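Local coordinates for hypothetical protein PH0107 (Pyrococcus horikoshii, PDB 2YZI) that is of unknown function but, as a protein with two CBS domains, probably binds adenosine-type nucleotides in a regulatory or sensing role, at residues Y70-V74 with E75-T79. Sequence-based numbering, arbitrary orientation.
Sequences YDIPV and ERIMT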
loop_
_atom_site.group_PDB
_atom_site.type_symbol
_atom_site.label_atom_id
_atom_site.label_comp_id
_atom_site.label_asym_id
_atom_site.label_seq_id
_atom_site.Cartn_x
_atom_site.Cartn_y
_atom_site.Cartn_z
ATOM N N TYR B 70 -17.500 12.688 -3.913
ATOM C CA TYR B 70 -16.093 12.824 -3.558
ATOM C C TYR B 70 -15.919 13.978 -2.585
ATOM O O TYR B 70 -14.826 14.202 -2.063
ATOM C CB TYR B 70 -15.257 13.086 -4.814
ATOM C CG TYR B 70 -15.301 11.970 -5.836
ATOM C CD1 TYR B 70 -16.273 10.970 -5.770
ATOM C CD2 TYR B 70 -14.392 11.932 -6.890
ATOM C CE1 TYR B 70 -16.344 9.964 -6.725
ATOM C CE2 TYR B 70 -14.454 10.932 -7.856
ATOM C CZ TYR B 70 -15.432 9.950 -7.767
ATOM O OH TYR B 70 -15.511 8.963 -8.725
ATOM N N ASP B 71 -17.008 14.704 -2.348
ATOM C CA ASP B 71 -16.983 15.843 -1.443
ATOM C C ASP B 71 -17.422 15.507 -0.021
ATOM O O ASP B 71 -17.432 16.389 0.838
ATOM C CB ASP B 71 -17.863 16.980 -1.985
ATOM C CG ASP B 71 -19.330 16.581 -2.129
ATOM O OD1 ASP B 71 -19.918 16.041 -1.165
ATOM O OD2 ASP B 71 -19.905 16.818 -3.210
ATOM N N ILE B 72 -17.792 14.254 0.239
ATOM C CA ILE B 72 -18.222 13.901 1.588
ATOM C C ILE B 72 -17.071 13.980 2.588
ATOM O O ILE B 72 -15.920 13.686 2.261
ATOM C CB ILE B 72 -18.834 12.476 1.670
ATOM C CG1 ILE B 72 -17.756 11.419 1.410
ATOM C CG2 ILE B 72 -19.985 12.348 0.685
ATOM C CD1 ILE B 72 -18.191 10.009 1.723
ATOM N N PRO B 73 -17.368 14.393 3.827
ATOM C CA PRO B 73 -16.323 14.494 4.850
ATOM C C PRO B 73 -15.830 13.108 5.257
ATOM O O PRO B 73 -16.626 12.189 5.440
ATOM C CB PRO B 73 -17.033 15.223 5.981
ATOM C CG PRO B 73 -18.442 14.705 5.863
ATOM C CD PRO B 73 -18.678 14.790 4.374
ATOM N N VAL B 74 -14.513 12.965 5.380
ATOM C CA VAL B 74 -13.888 11.698 5.757
ATOM C C VAL B 74 -14.486 11.100 7.034
ATOM O O VAL B 74 -14.334 9.913 7.318
ATOM C CB VAL B 74 -12.378 11.891 5.963
ATOM C CG1 VAL B 74 -11.770 12.506 4.725
ATOM C CG2 VAL B 74 -12.123 12.774 7.158
ATOM N N GLU B 75 -15.161 11.936 7.804
ATOM C CA GLU B 75 -15.781 11.493 9.041
ATOM C C GLU B 75 -16.760 10.361 8.739
ATOM O O GLU B 75 -16.975 9.465 9.559
ATOM C CB GLU B 75 -16.513 12.668 9.693
ATOM C CG GLU B 75 -17.333 12.299 10.906
ATOM C CD GLU B 75 -18.113 13.472 11.463
ATOM O OE1 GLU B 75 -17.486 14.474 11.866
ATOM O OE2 GLU B 75 -19.355 13.389 11.501
ATOM N N ARG B 76 -17.327 10.398 7.540
ATOM C CA ARG B 76 -18.301 9.405 7.111
ATOM C C ARG B 76 -17.732 8.057 6.684
ATOM O O ARG B 76 -18.488 7.104 6.501
ATOM C CB ARG B 76 -19.142 9.980 5.972
ATOM C CG ARG B 76 -20.006 11.141 6.397
ATOM C CD ARG B 76 -20.891 11.633 5.269
ATOM N NE ARG B 76 -21.660 10.555 4.652
ATOM C CZ ARG B 76 -22.381 9.658 5.320
ATOM N NH1 ARG B 76 -22.438 9.700 6.646
ATOM N NH2 ARG B 76 -23.049 8.719 4.658
ATOM N N ILE B 77 -16.411 7.973 6.532
ATOM C CA ILE B 77 -15.779 6.730 6.109
ATOM C C ILE B 77 -14.625 6.277 6.982
ATOM O O ILE B 77 -14.027 5.235 6.719
ATOM C CB ILE B 77 -15.232 6.831 4.675
ATOM C CG1 ILE B 77 -14.160 7.919 4.598
ATOM C CG2 ILE B 77 -16.361 7.094 3.716
ATOM C CD1 ILE B 77 -13.311 7.851 3.353
HETATM N N MSE B 78 -14.297 7.056 8.007
HETATM C CA MSE B 78 -13.192 6.706 8.895
HETATM C C MSE B 78 -13.558 5.632 9.916
HETATM O O MSE B 78 -14.727 5.463 10.251
HETATM C CB MSE B 78 -12.708 7.950 9.639
HETATM C CG MSE B 78 -13.694 8.486 10.641
HETATM SE SE MSE B 78 -13.089 10.156 11.393
HETATM C CE MSE B 78 -14.144 10.126 13.039
ATOM N N THR B 79 -12.549 4.905 10.391
ATOM C CA THR B 79 -12.746 3.865 11.399
ATOM C C THR B 79 -12.484 4.557 12.725
ATOM O O THR B 79 -11.545 5.345 12.836
ATOM C CB THR B 79 -11.753 2.684 11.232
ATOM O OG1 THR B 79 -10.415 3.183 11.119
ATOM C CG2 THR B 79 -12.089 1.880 9.999
#
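Pro73 O receives the amide of Arg76 across the turn: N to O is 2.8 Å and the N-H...O angle 167°, a nearly straight i to i+3 bond. Its donor is tilted from the carbonyl plane. One residue on, Val74 O takes two backbone donors. Ile77 N lies 2.9 Å from Val74 O, well above the plane of that carbonyl rather than on a lone pair, while Met78 N, also 2.9 Å from Val74 O, meets it at only 125° and so adds no more than a weak i to i+4 bond. Two successive i to i+3 bonds identify a short 3-10 turn. Outside it, the carbonyl of Ile77 is satisfied by Arg62 NH1, and Thr79 OG1 bonds to Phe53 O.

Side chains pack along the same turn. The aliphatic part of Arg76 lies obliquely across the proline ring, with Pro73 CG 3.9 Å from Arg76 CG; turned away from its own carbonyl carbon (chi1 -66°), Arg76 CG comes to lie near that ring, CD touches Pro73 CG and CD, and the chain bends at chi3. Ile72 and Ile77 meet at about a right angle, Ile72 CD1 to Ile77 CG2 being 4.0 Å. Both lie on Val26 of helix 26-35, Ile77 also on Ile59 and Val63 of helix 56-64, and the buried Val74 touches Ala29.

Backbone hydrogen bonds pair Ile72 with Val26 and Val74 with Thr24. The whole is a short 3-10 turn whose first acceptor is the carbonyl of Pro73, in the loop between helix 56-64 and strand 84-86 of a tandem CBS protein.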